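Local coordinates for EAL/GGDEF domain protein (Methylococcus capsulatus, PDB 3ICL), which is of unknown function but belongs to the GGDEF domain family, with helices packed on both faces of a central mixed beta sheet, at residues C14-Q19 with G71-R76; D37-K42 with H148-G153; E62-A67 with D80-L85; L97-I102 with N155-F160. The protein carries 1 engineered substitution. One frame throughout, in Å; residues are numbered along the deposited sequence.

All four contacts join a helix to the central mixed sheet or to a turn at the end of one of its strands. Contacts 1 and 2 lie on one face, under helices 10-23 and 135-152. Contacts 3 and 4 lie on the other, under helices 50-67 and 96-106. Strands 73-77 and 156-159 are the outermost strands, so contacts 1 and 4 mark the two edges; their centres are about 18 Å apart. Contact 3 sits near the middle, with its centre about 11 Å from that of contact 1. Along the chain, contact 3 closes before contact 4 opens. Contacts 1 and 2 interlace. The sheet thus ties together parts of the chain distant in sequence.

Contact 1: residues C14-Q19 with G71-R76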
loop_
_atom_site.group_PDB
_atom_site.type_symbol
_atom_site.label_atom_id
_atom_site.label_comp_id
_atom_site.label_asym_id
_atom_site.label_seq_id
_atom_site.Cartn_x
_atom_site.Cartn_y
_atom_site.Cartn_z
ATOM N N CYS A 14 -11.106 0.500 -7.415
ATOM C CA CYS A 14 -11.524 1.738 -8.054
ATOM C C CYS A 14 -12.914 2.148 -7.571
ATOM O O CYS A 14 -13.150 3.309 -7.238
ATOM C CB CYS A 14 -11.528 1.540 -9.571
ATOM S SG CYS A 14 -12.339 2.842 -10.522
ATOM N N ASP A 15 -13.836 1.191 -7.543
ATOM C CA ASP A 15 -15.199 1.464 -7.101
ATOM C C ASP A 15 -15.215 1.871 -5.628
ATOM O O ASP A 15 -15.935 2.794 -5.233
ATOM C CB ASP A 15 -16.079 0.226 -7.298
ATOM C CG ASP A 15 -16.345 -0.085 -8.764
ATOM O OD1 ASP A 15 -15.885 0.676 -9.650
ATOM O OD2 ASP A 15 -17.030 -1.101 -9.025
ATOM N N ARG A 16 -14.424 1.173 -4.821
ATOM C CA ARG A 16 -14.331 1.452 -3.391
ATOM C C ARG A 16 -13.816 2.870 -3.158
ATOM O O ARG A 16 -14.340 3.606 -2.322
ATOM C CB ARG A 16 -13.380 0.454 -2.723
ATOM C CG ARG A 16 -13.860 -0.990 -2.724
ATOM C CD ARG A 16 -14.969 -1.216 -1.711
ATOM N NE ARG A 16 -15.337 -2.628 -1.605
ATOM C CZ ARG A 16 -14.522 -3.591 -1.178
ATOM N NH1 ARG A 16 -13.279 -3.308 -0.813
ATOM N NH2 ARG A 16 -14.955 -4.843 -1.108
ATOM N N LEU A 17 -12.779 3.245 -3.899
ATOM C CA LEU A 17 -12.184 4.570 -3.764
ATOM C C LEU A 17 -13.162 5.681 -4.139
ATOM O O LEU A 17 -13.269 6.696 -3.446
ATOM C CB LEU A 17 -10.921 4.662 -4.629
ATOM C CG LEU A 17 -10.164 5.996 -4.691
ATOM C CD1 LEU A 17 -9.997 6.592 -3.306
ATOM C CD2 LEU A 17 -8.807 5.768 -5.335
ATOM N N LEU A 18 -13.876 5.491 -5.238
ATOM C CA LEU A 18 -14.835 6.493 -5.674
ATOM C C LEU A 18 -15.898 6.709 -4.600
ATOM O O LEU A 18 -16.262 7.840 -4.299
ATOM C CB LEU A 18 -15.480 6.065 -6.993
ATOM C CG LEU A 18 -14.519 6.053 -8.186
ATOM C CD1 LEU A 18 -15.236 5.553 -9.433
ATOM C CD2 LEU A 18 -13.972 7.458 -8.406
ATOM N N GLN A 19 -16.371 5.621 -4.003
ATOM C CA GLN A 19 -17.398 5.722 -2.977
ATOM C C GLN A 19 -16.879 6.398 -1.708
ATOM O O GLN A 19 -17.582 7.197 -1.089
ATOM C CB GLN A 19 -17.952 4.337 -2.634
ATOM C CG GLN A 19 -19.313 4.401 -1.951
ATOM C CD GLN A 19 -20.371 5.045 -2.835
ATOM O OE1 GLN A 19 -20.676 4.541 -3.915
ATOM N NE2 GLN A 19 -20.927 6.168 -2.387
ATOM N N GLY A 71 -12.796 -2.364 6.743
ATOM C CA GLY A 71 -13.475 -1.371 5.928
ATOM C C GLY A 71 -12.529 -0.763 4.902
ATOM O O GLY A 71 -12.973 -0.166 3.921
ATOM N N ASP A 72 -11.225 -0.897 5.131
ATOM C CA ASP A 72 -10.243 -0.372 4.184
ATOM C C ASP A 72 -10.068 -1.393 3.061
ATOM O O ASP A 72 -10.389 -2.569 3.233
ATOM C CB ASP A 72 -8.888 -0.134 4.866
ATOM C CG ASP A 72 -8.935 0.980 5.900
ATOM O OD1 ASP A 72 -9.866 1.814 5.847
ATOM O OD2 ASP A 72 -8.025 1.029 6.755
ATOM N N THR A 73 -9.555 -0.949 1.916
ATOM C CA THR A 73 -9.354 -1.844 0.783
ATOM C C THR A 73 -7.901 -1.847 0.326
ATOM O O THR A 73 -7.244 -0.805 0.302
ATOM C CB THR A 73 -10.247 -1.439 -0.410
ATOM O OG1 THR A 73 -11.615 -1.427 0.006
ATOM C CG2 THR A 73 -10.096 -2.428 -1.560
ATOM N N VAL A 74 -7.406 -3.030 -0.027
ATOM C CA VAL A 74 -6.037 -3.199 -0.498
ATOM C C VAL A 74 -6.089 -3.937 -1.832
ATOM O O VAL A 74 -6.854 -4.885 -1.985
ATOM C CB VAL A 74 -5.202 -4.033 0.504
ATOM C CG1 VAL A 74 -3.781 -4.172 0.010
ATOM C CG2 VAL A 74 -5.237 -3.389 1.880
ATOM N N ALA A 75 -5.290 -3.500 -2.797
ATOM C CA ALA A 75 -5.261 -4.142 -4.111
ATOM C C ALA A 75 -3.864 -4.040 -4.718
ATOM O O ALA A 75 -3.175 -3.040 -4.546
ATOM C CB ALA A 75 -6.288 -3.496 -5.032
ATOM N N ARG A 76 -3.459 -5.079 -5.442
ATOM C CA ARG A 76 -2.139 -5.129 -6.057
ATOM C C ARG A 76 -2.105 -4.403 -7.400
ATOM O O ARG A 76 -3.119 -4.315 -8.092
ATOM C CB ARG A 76 -1.725 -6.596 -6.248
ATOM C CG ARG A 76 -0.285 -6.813 -6.704
ATOM C CD ARG A 76 0.124 -8.273 -6.518
ATOM N NE ARG A 76 -0.628 -9.180 -7.382
ATOM C CZ ARG A 76 -0.164 -9.682 -8.524
ATOM N NH1 ARG A 76 1.056 -9.369 -8.940
ATOM N NH2 ARG A 76 -0.919 -10.494 -9.250
#
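R16 on helix 10-23 meets T73 on the edge strand 73-77. This pair carries the whole contact between the two segments, and it joins a helix on one face of the sheet to the sheet's outermost strand.

The polar part is one hydrogen bond. R16 NH1 donates to T73 OG1 over 2.6 Å. The N-H...O angle is 134°, so the bond is short but bent. OG1 lies at the edge of the guanidinium, only 12° out of its plane. The R16 chain turns at chi2 (-75°), which folds the guanidinium back toward the strand. The two side chains run nearly perpendicular to each other.

Close van der Waals contacts surround the bond. R16 CG lies 3.6 Å from T73 OG1, so the start of the chain also passes close to the hydroxyl. R16 NH1 is 3.4 Å from T73 CG2, and the methyl therefore sits beside the bond.

Neighbouring residues place the pair in the fold. R16 also touches L85 of the adjacent strand 81-86, and T73 packs on F13 of the same helix as R16. The backbone of T73 is hydrogen-bonded to that of L85.

The exposed arginine thus brings its charged group to a buried threonine hydroxyl. That hydroxyl acts as an acceptor here. A single bond at the edge of a broad guanidinium probably limits the swing of the arginine end without fixing it rigidly.

Contact 2: residues D37-K42 with H148-G153. With SO4 (sulfate ion), chain C.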
loop_
_atom_site.group_PDB
_atom_site.type_symbol
_atom_site.label_atom_id
_atom_site.label_comp_id
_atom_site.label_asym_id
_atom_site.label_seq_id
_atom_site.Cartn_x
_atom_site.Cartn_y
_atom_site.Cartn_z
ATOM N N ASP A 37 5.377 -0.047 -2.195
ATOM C CA ASP A 37 6.263 -0.693 -3.150
ATOM C C ASP A 37 7.143 -1.691 -2.418
ATOM O O ASP A 37 7.731 -1.363 -1.383
ATOM C CB ASP A 37 7.157 0.362 -3.806
ATOM C CG ASP A 37 7.976 -0.184 -4.952
ATOM O OD1 ASP A 37 8.112 -1.421 -5.078
ATOM O OD2 ASP A 37 8.498 0.640 -5.730
ATOM N N VAL A 38 7.209 -2.913 -2.932
ATOM C CA VAL A 38 8.092 -3.908 -2.340
ATOM C C VAL A 38 9.349 -3.658 -3.154
ATOM O O VAL A 38 9.524 -4.196 -4.250
ATOM C CB VAL A 38 7.581 -5.342 -2.543
ATOM C CG1 VAL A 38 8.561 -6.334 -1.937
ATOM C CG2 VAL A 38 6.220 -5.499 -1.878
ATOM N N ASP A 39 10.202 -2.795 -2.613
ATOM C CA ASP A 39 11.431 -2.379 -3.271
ATOM C C ASP A 39 12.355 -3.456 -3.815
ATOM O O ASP A 39 12.852 -3.327 -4.932
ATOM C CB ASP A 39 12.239 -1.462 -2.346
ATOM C CG ASP A 39 11.478 -0.206 -1.948
ATOM O OD1 ASP A 39 10.547 0.197 -2.680
ATOM O OD2 ASP A 39 11.823 0.387 -0.903
ATOM N N ASN A 40 12.595 -4.513 -3.044
ATOM C CA ASN A 40 13.513 -5.554 -3.499
ATOM C C ASN A 40 12.842 -6.814 -4.044
ATOM O O ASN A 40 13.466 -7.872 -4.139
ATOM C CB ASN A 40 14.485 -5.911 -2.358
ATOM C CG ASN A 40 13.787 -6.529 -1.161
ATOM O OD1 ASN A 40 12.580 -6.362 -0.971
ATOM N ND2 ASN A 40 14.551 -7.235 -0.334
ATOM N N PHE A 41 11.580 -6.698 -4.435
ATOM C CA PHE A 41 10.868 -7.854 -4.947
ATOM C C PHE A 41 11.470 -8.488 -6.197
ATOM O O PHE A 41 11.591 -9.706 -6.273
ATOM C CB PHE A 41 9.407 -7.512 -5.237
ATOM C CG PHE A 41 8.605 -8.697 -5.684
ATOM C CD1 PHE A 41 8.180 -9.649 -4.764
ATOM C CD2 PHE A 41 8.316 -8.889 -7.030
ATOM C CE1 PHE A 41 7.475 -10.781 -5.175
ATOM C CE2 PHE A 41 7.610 -10.021 -7.456
ATOM C CZ PHE A 41 7.190 -10.969 -6.521
ATOM N N LYS A 42 11.834 -7.672 -7.178
ATOM C CA LYS A 42 12.393 -8.196 -8.421
ATOM C C LYS A 42 13.597 -9.106 -8.199
ATOM O O LYS A 42 13.674 -10.196 -8.769
ATOM C CB LYS A 42 12.792 -7.055 -9.357
ATOM C CG LYS A 42 13.559 -7.535 -10.583
ATOM C CD LYS A 42 14.031 -6.383 -11.451
ATOM C CE LYS A 42 15.091 -6.855 -12.432
ATOM N NZ LYS A 42 14.619 -8.004 -13.250
ATOM N N HIS A 148 9.529 8.948 -4.495
ATOM C CA HIS A 148 10.417 9.909 -3.851
ATOM C C HIS A 148 11.019 9.237 -2.623
ATOM O O HIS A 148 12.227 9.309 -2.384
ATOM C CB HIS A 148 9.643 11.164 -3.433
ATOM C CG HIS A 148 9.457 12.157 -4.540
ATOM N ND1 HIS A 148 8.535 13.180 -4.474
ATOM C CD2 HIS A 148 10.091 12.299 -5.728
ATOM C CE1 HIS A 148 8.609 13.909 -5.575
ATOM N NE2 HIS A 148 9.546 13.396 -6.351
ATOM N N ALA A 149 10.163 8.578 -1.851
ATOM C CA ALA A 149 10.595 7.877 -0.652
ATOM C C ALA A 149 11.634 6.825 -1.030
ATOM O O ALA A 149 12.722 6.782 -0.462
ATOM C CB ALA A 149 9.396 7.214 0.027
ATOM N N LYS A 150 11.291 5.992 -2.005
ATOM C CA LYS A 150 12.178 4.930 -2.470
ATOM C C LYS A 150 13.551 5.453 -2.882
ATOM O O LYS A 150 14.559 4.768 -2.721
ATOM C CB LYS A 150 11.540 4.198 -3.653
ATOM C CG LYS A 150 12.315 2.974 -4.113
ATOM C CD LYS A 150 11.665 2.330 -5.328
ATOM C CE LYS A 150 12.473 1.145 -5.815
ATOM N NZ LYS A 150 12.024 0.685 -7.159
ATOM N N SER A 151 13.591 6.669 -3.412
ATOM C CA SER A 151 14.851 7.248 -3.853
ATOM C C SER A 151 15.749 7.708 -2.703
ATOM O O SER A 151 16.966 7.769 -2.859
ATOM C CB SER A 151 14.590 8.430 -4.795
ATOM O OG SER A 151 14.136 9.556 -4.068
ATOM N N ARG A 152 15.161 7.959 -1.566
ATOM C CA ARG A 152 15.873 8.500 -0.452
ATOM C C ARG A 152 16.207 7.433 0.632
ATOM O O ARG A 152 16.879 7.714 1.596
ATOM C CB ARG A 152 15.128 9.704 0.090
ATOM C CG ARG A 152 14.434 9.443 1.365
ATOM C CD ARG A 152 14.097 10.674 2.188
ATOM N NE ARG A 152 12.799 10.507 2.866
ATOM C CZ ARG A 152 11.902 11.467 3.102
ATOM N NH1 ARG A 152 12.102 12.749 2.751
ATOM N NH2 ARG A 152 10.787 11.141 3.725
ATOM N N GLY A 153 15.749 6.205 0.429
ATOM C CA GLY A 153 15.947 5.146 1.409
ATOM C C GLY A 153 14.954 4.000 1.300
ATOM O O GLY A 153 14.232 3.886 0.310
HETATM S S SO4 C . 9.386 -0.283 -9.583
HETATM O O1 SO4 C . 8.059 0.287 -9.882
HETATM O O2 SO4 C . 9.422 -1.691 -10.027
HETATM O O3 SO4 C . 10.423 0.489 -10.295
HETATM O O4 SO4 C . 9.636 -0.225 -8.127
#
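K150 carries its CG opposite the backbone N (chi1 -174°), and the rest of its chain runs straight out. This takes it from helix 135-152 of the GGDEF domain past D39 and D37. D37 CG is likewise opposite its own N (chi1 -172°), which turns the carboxylate toward the lysine. D37 lies next to the end of strand 32-38 of the central sheet. D39 comes just after the strand, in a type I beta turn from V38 to F41 that leads into helix 41-48.

The D39 and K150 side chains run antiparallel, side by side. D39 OD1 lies 3.6 Å from K150 CD, so it meets the methylene chain. Its distance to K150 NZ is 4.7 Å, too far for direct contact. The other carboxylate oxygen, D39 OD2, is hydrogen-bonded to S122 OG on strand 121-127.

D37 OD2 also approaches K150 CD, at 3.6 Å. It forms a long salt bridge of 3.8 Å with K150 NZ. The lysine thus passes alongside two acidic side chains.

Beyond them lies a sulfate ion, probably from the crystallisation liquor. Y147 OH and NZ of the engineered K81 are also hydrogen-bonded to it. D37 OD2 is 2.8 Å from sulfate O4. K150 NZ donates to sulfate O4 over 2.7 Å.

Contact 3: residues E62-A67 with D80-L85; sequences ERIRTA and DKFTIL. Engineered in segment 80-85: K81 (natural residue Glu). With SO4 (sulfate ion), chain C.
This is a buried apolar contact between helix 50-67 and strand 81-86, near the centre of the folded domain. I64 points from the helix down onto the sheet. F82 and I84, two residues apart on the strand, point up to meet it.

The two branches of I64 divide the work. Its CG1 is opposite the carbonyl carbon (chi1 -68°), and the chain carries on to place CD1 over one face of the F82 ring. CD1 is 4.1 Å from the centroid of the F82 ring and 24° off the ring normal, a CH-pi contact. The methyl sits off-centre over the ring, and the nearest ring atoms are on the CB side: I64 CD1 to F82 CG is 3.9 Å.

The other branch serves I84. I64 CG2 lies 3.8 Å from I84 CD1, so methyl meets methyl. I64 also touches L36 on strand 32-38, and I84 touches I102 of helix 96-106. The contact is therefore part of a larger apolar layer.

At the start of the strand the chemistry changes. The engineered K81 (Glu in the natural sequence) makes a salt bridge to D80, with K81 NZ 2.7 Å from D80 OD1. K81 NZ also donates to sulfate O1 over 2.8 Å. This charged cluster belongs to the engineered form.

Between the two segments themselves the contact is apolar, so close fit and dispersion are what join them.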
loop_
_atom_site.group_PDB
_atom_site.type_symbol
_atom_site.label_atom_id
_atom_site.label_comp_id
_atom_site.label_asym_id
_atom_site.label_seq_id
_atom_site.Cartn_x
_atom_site.Cartn_y
_atom_site.Cartn_z
ATOM N N GLU A 62 -1.613 -10.040 2.868
ATOM C CA GLU A 62 -2.342 -10.375 4.083
ATOM C C GLU A 62 -1.836 -9.582 5.277
ATOM O O GLU A 62 -2.631 -9.136 6.104
ATOM C CB GLU A 62 -2.245 -11.881 4.356
ATOM C CG GLU A 62 -2.795 -12.713 3.209
ATOM C CD GLU A 62 -2.507 -14.196 3.355
ATOM O OE1 GLU A 62 -1.457 -14.545 3.935
ATOM O OE2 GLU A 62 -3.321 -15.010 2.870
ATOM N N ARG A 63 -0.522 -9.399 5.373
ATOM C CA ARG A 63 0.030 -8.635 6.485
ATOM C C ARG A 63 -0.406 -7.182 6.377
ATOM O O ARG A 63 -0.588 -6.505 7.384
ATOM C CB ARG A 63 1.558 -8.717 6.507
ATOM C CG ARG A 63 2.085 -10.091 6.886
ATOM C CD ARG A 63 3.569 -10.059 7.187
ATOM N NE ARG A 63 4.093 -11.404 7.390
ATOM C CZ ARG A 63 5.374 -11.680 7.612
ATOM N NH1 ARG A 63 6.264 -10.700 7.668
ATOM N NH2 ARG A 63 5.769 -12.935 7.754
ATOM N N ILE A 64 -0.572 -6.699 5.150
ATOM C CA ILE A 64 -1.013 -5.328 4.959
ATOM C C ILE A 64 -2.437 -5.200 5.487
ATOM O O ILE A 64 -2.766 -4.247 6.191
ATOM C CB ILE A 64 -0.972 -4.926 3.475
ATOM C CG1 ILE A 64 0.483 -4.852 3.004
ATOM C CG2 ILE A 64 -1.667 -3.587 3.284
ATOM C CD1 ILE A 64 0.654 -4.522 1.524
ATOM N N ARG A 65 -3.280 -6.175 5.161
ATOM C CA ARG A 65 -4.663 -6.141 5.626
ATOM C C ARG A 65 -4.760 -6.178 7.154
ATOM O O ARG A 65 -5.669 -5.588 7.737
ATOM C CB ARG A 65 -5.456 -7.303 5.016
ATOM C CG ARG A 65 -5.556 -7.241 3.500
ATOM C CD ARG A 65 -6.600 -8.201 2.941
ATOM N NE ARG A 65 -6.252 -9.601 3.165
ATOM C CZ ARG A 65 -6.873 -10.625 2.589
ATOM N NH1 ARG A 65 -7.877 -10.411 1.748
ATOM N NH2 ARG A 65 -6.493 -11.868 2.858
ATOM N N THR A 66 -3.825 -6.860 7.810
ATOM C CA THR A 66 -3.863 -6.936 9.273
ATOM C C THR A 66 -3.470 -5.602 9.886
ATOM O O THR A 66 -3.786 -5.326 11.045
ATOM C CB THR A 66 -2.882 -7.988 9.843
ATOM O OG1 THR A 66 -1.536 -7.521 9.684
ATOM C CG2 THR A 66 -3.039 -9.312 9.135
ATOM N N ALA A 67 -2.785 -4.772 9.103
ATOM C CA ALA A 67 -2.322 -3.480 9.597
ATOM C C ALA A 67 -3.238 -2.309 9.285
ATOM O O ALA A 67 -3.044 -1.220 9.812
ATOM C CB ALA A 67 -0.910 -3.201 9.076
ATOM N N ASP A 80 4.371 -5.697 -8.236
ATOM C CA ASP A 80 4.812 -5.676 -6.849
ATOM C C ASP A 80 4.484 -4.427 -6.026
ATOM O O ASP A 80 5.184 -4.118 -5.065
ATOM C CB ASP A 80 6.319 -5.957 -6.784
ATOM C CG ASP A 80 7.141 -4.919 -7.515
ATOM O OD1 ASP A 80 6.551 -3.995 -8.114
ATOM O OD2 ASP A 80 8.385 -5.027 -7.494
ATOM N N LYS A 81 3.424 -3.714 -6.399
ATOM C CA LYS A 81 2.996 -2.537 -5.648
ATOM C C LYS A 81 1.587 -2.811 -5.133
ATOM O O LYS A 81 0.893 -3.692 -5.636
ATOM C CB LYS A 81 2.982 -1.284 -6.523
ATOM C CG LYS A 81 4.264 -0.463 -6.499
ATOM C CD LYS A 81 5.388 -1.116 -7.284
ATOM C CE LYS A 81 5.094 -1.115 -8.773
ATOM N NZ LYS A 81 6.209 -1.724 -9.541
ATOM N N PHE A 82 1.179 -2.064 -4.117
ATOM C CA PHE A 82 -0.149 -2.220 -3.536
ATOM C C PHE A 82 -0.768 -0.844 -3.298
ATOM O O PHE A 82 -0.097 0.068 -2.808
ATOM C CB PHE A 82 -0.061 -2.963 -2.197
ATOM C CG PHE A 82 0.387 -4.394 -2.315
ATOM C CD1 PHE A 82 -0.534 -5.409 -2.545
ATOM C CD2 PHE A 82 1.734 -4.726 -2.199
ATOM C CE1 PHE A 82 -0.120 -6.736 -2.659
ATOM C CE2 PHE A 82 2.154 -6.053 -2.310
ATOM C CZ PHE A 82 1.225 -7.055 -2.542
ATOM N N THR A 83 -2.033 -0.687 -3.669
ATOM C CA THR A 83 -2.725 0.574 -3.431
ATOM C C THR A 83 -3.608 0.319 -2.224
ATOM O O THR A 83 -4.416 -0.608 -2.211
ATOM C CB THR A 83 -3.599 1.012 -4.613
ATOM O OG1 THR A 83 -4.431 -0.076 -5.020
ATOM C CG2 THR A 83 -2.719 1.479 -5.779
ATOM N N ILE A 84 -3.433 1.146 -1.208
ATOM C CA ILE A 84 -4.164 1.004 0.036
ATOM C C ILE A 84 -5.104 2.180 0.280
ATOM O O ILE A 84 -4.674 3.327 0.376
ATOM C CB ILE A 84 -3.149 0.876 1.189
ATOM C CG1 ILE A 84 -2.297 -0.373 0.948
ATOM C CG2 ILE A 84 -3.859 0.851 2.532
ATOM C CD1 ILE A 84 -0.923 -0.323 1.579
ATOM N N LEU A 85 -6.390 1.880 0.379
ATOM C CA LEU A 85 -7.404 2.897 0.617
ATOM C C LEU A 85 -7.838 2.927 2.074
ATOM O O LEU A 85 -8.310 1.925 2.608
ATOM C CB LEU A 85 -8.630 2.630 -0.267
ATOM C CG LEU A 85 -9.960 3.297 0.101
ATOM C CD1 LEU A 85 -9.820 4.818 0.137
ATOM C CD2 LEU A 85 -11.014 2.879 -0.920
HETATM S S SO4 C . 9.386 -0.283 -9.583
HETATM O O1 SO4 C . 8.059 0.287 -9.882
HETATM O O2 SO4 C . 9.422 -1.691 -10.027
HETATM O O3 SO4 C . 10.423 0.489 -10.295
HETATM O O4 SO4 C . 9.636 -0.225 -8.127
#

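Contact 4: residues L97-I102 with N155-F160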
loop_
_atom_site.group_PDB
_atom_site.type_symbol
_atom_site.label_atom_id
_atom_site.label_comp_id
_atom_site.label_asym_id
_atom_site.label_seq_id
_atom_site.Cartn_x
_atom_site.Cartn_y
_atom_site.Cartn_z
ATOM N N LEU A 97 -0.108 6.661 10.964
ATOM C CA LEU A 97 -0.093 5.566 11.927
ATOM C C LEU A 97 -0.373 4.233 11.241
ATOM O O LEU A 97 0.048 3.186 11.723
ATOM C CB LEU A 97 -1.116 5.810 13.046
ATOM C CG LEU A 97 -0.844 7.040 13.920
ATOM C CD1 LEU A 97 -1.860 7.103 15.058
ATOM C CD2 LEU A 97 0.577 6.966 14.480
ATOM N N VAL A 98 -1.080 4.269 10.113
ATOM C CA VAL A 98 -1.377 3.041 9.381
ATOM C C VAL A 98 -0.115 2.631 8.626
ATOM O O VAL A 98 0.246 1.463 8.602
ATOM C CB VAL A 98 -2.558 3.234 8.392
ATOM C CG1 VAL A 98 -2.744 1.985 7.552
ATOM C CG2 VAL A 98 -3.833 3.521 9.160
ATOM N N ALA A 99 0.569 3.601 8.028
ATOM C CA ALA A 99 1.802 3.332 7.311
ATOM C C ALA A 99 2.847 2.736 8.270
ATOM O O ALA A 99 3.626 1.857 7.891
ATOM C CB ALA A 99 2.334 4.627 6.699
ATOM N N GLN A 100 2.871 3.223 9.508
ATOM C CA GLN A 100 3.823 2.719 10.492
ATOM C C GLN A 100 3.500 1.281 10.899
ATOM O O GLN A 100 4.403 0.467 11.104
ATOM C CB GLN A 100 3.839 3.635 11.719
ATOM C CG GLN A 100 4.605 4.926 11.464
ATOM C CD GLN A 100 4.362 5.982 12.518
ATOM O OE1 GLN A 100 3.891 5.688 13.618
ATOM N NE2 GLN A 100 4.696 7.221 12.193
ATOM N N LYS A 101 2.213 0.967 10.993
ATOM C CA LYS A 101 1.788 -0.379 11.370
ATOM C C LYS A 101 2.095 -1.362 10.236
ATOM O O LYS A 101 2.410 -2.534 10.477
ATOM C CB LYS A 101 0.290 -0.384 11.696
ATOM C CG LYS A 101 -0.216 -1.688 12.286
ATOM C CD LYS A 101 -1.642 -1.548 12.801
ATOM C CE LYS A 101 -2.087 -2.802 13.537
ATOM N NZ LYS A 101 -3.442 -2.642 14.133
ATOM N N ILE A 102 1.985 -0.936 9.040
ATOM C CA ILE A 102 2.322 -1.775 7.896
ATOM C C ILE A 102 3.819 -2.032 7.917
ATOM O O ILE A 102 4.266 -3.170 7.766
ATOM C CB ILE A 102 1.959 -1.105 6.545
ATOM C CG1 ILE A 102 0.440 -0.944 6.399
ATOM C CG2 ILE A 102 2.429 -1.993 5.390
ATOM C CD1 ILE A 102 -0.006 -0.089 5.265
ATOM N N ASN A 155 12.238 1.120 3.732
ATOM C CA ASN A 155 11.424 0.918 4.929
ATOM C C ASN A 155 10.980 2.262 5.481
ATOM O O ASN A 155 11.042 2.528 6.682
ATOM C CB ASN A 155 12.208 0.116 5.963
ATOM C CG ASN A 155 12.650 -1.227 5.418
ATOM O OD1 ASN A 155 11.909 -1.874 4.676
ATOM N ND2 ASN A 155 13.858 -1.654 5.778
ATOM N N ASN A 156 10.492 3.095 4.571
ATOM C CA ASN A 156 10.070 4.448 4.901
ATOM C C ASN A 156 8.769 4.840 4.229
ATOM O O ASN A 156 8.232 4.114 3.392
ATOM C CB ASN A 156 11.156 5.420 4.454
ATOM C CG ASN A 156 11.499 5.264 2.974
ATOM O OD1 ASN A 156 11.151 4.261 2.347
ATOM N ND2 ASN A 156 12.196 6.246 2.420
ATOM N N TYR A 157 8.272 6.011 4.596
ATOM C CA TYR A 157 7.058 6.531 4.007
ATOM C C TYR A 157 7.173 8.042 3.959
ATOM O O TYR A 157 7.980 8.638 4.670
ATOM C CB TYR A 157 5.822 6.114 4.823
ATOM C CG TYR A 157 5.618 6.822 6.158
ATOM C CD1 TYR A 157 5.099 8.119 6.220
ATOM C CD2 TYR A 157 5.902 6.175 7.361
ATOM C CE1 TYR A 157 4.863 8.749 7.450
ATOM C CE2 TYR A 157 5.673 6.795 8.593
ATOM C CZ TYR A 157 5.152 8.078 8.628
ATOM O OH TYR A 157 4.911 8.674 9.847
ATOM N N GLN A 158 6.392 8.660 3.088
ATOM C CA GLN A 158 6.382 10.107 3.011
ATOM C C GLN A 158 5.116 10.584 2.323
ATOM O O GLN A 158 4.560 9.896 1.458
ATOM C CB GLN A 158 7.632 10.628 2.294
ATOM C CG GLN A 158 7.639 10.515 0.798
ATOM C CD GLN A 158 8.837 11.231 0.201
ATOM O OE1 GLN A 158 9.982 10.870 0.468
ATOM N NE2 GLN A 158 8.577 12.257 -0.600
ATOM N N PHE A 159 4.642 11.751 2.740
ATOM C CA PHE A 159 3.434 12.334 2.168
ATOM C C PHE A 159 3.779 13.101 0.906
ATOM O O PHE A 159 4.887 13.611 0.769
ATOM C CB PHE A 159 2.778 13.314 3.139
ATOM C CG PHE A 159 2.130 12.668 4.321
ATOM C CD1 PHE A 159 2.867 12.355 5.457
ATOM C CD2 PHE A 159 0.759 12.408 4.315
ATOM C CE1 PHE A 159 2.250 11.799 6.578
ATOM C CE2 PHE A 159 0.132 11.852 5.430
ATOM C CZ PHE A 159 0.881 11.548 6.564
ATOM N N PHE A 160 2.823 13.186 -0.009
ATOM C CA PHE A 160 3.022 13.935 -1.235
ATOM C C PHE A 160 3.177 15.410 -0.858
ATOM O O PHE A 160 2.499 15.892 0.048
ATOM C CB PHE A 160 1.811 13.762 -2.159
ATOM C CG PHE A 160 1.868 14.613 -3.403
ATOM C CD1 PHE A 160 1.074 15.752 -3.522
ATOM C CD2 PHE A 160 2.738 14.293 -4.438
ATOM C CE1 PHE A 160 1.146 16.560 -4.653
ATOM C CE2 PHE A 160 2.821 15.094 -5.573
ATOM C CZ PHE A 160 2.021 16.232 -5.681
#
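Y157 on strand 156-159 lays its ring against A99 and Q100 of helix 96-106. The strand is an edge strand of the GGDEF-domain sheet, and the helix packs on one face of that sheet.

Tyrosine conformation sets the contact. Y157 CG sits between the backbone N and the carbonyl carbon (chi1 73°), a cramped choice that raises the ring toward the helix. One face of the ring then takes the methyl of A99. A99 CB is 4.2 Å from the centroid of the Y157 ring, an off-centre CH-pi contact. The closest ring atom is Y157 CD2, 3.9 Å from A99 CB.

Q100 starts out less directly. Its CB does not aim at the strand, but the extended chain brings its end nearer. On the way Q100 CG passes 3.6 Å from Y157 CE2. The amide plane and the ring plane are 38° apart.

The Y157 side chain also touches I123 and I125 of strand 121-127, while A99 touches L34 of strand 32-38. The tyrosine is thus gripped by apolar contact along its ring and by a polar bond at its end: Q100 NE2 donates to Y157 OH over 2.8 Å, with an N-H...O angle of 140°.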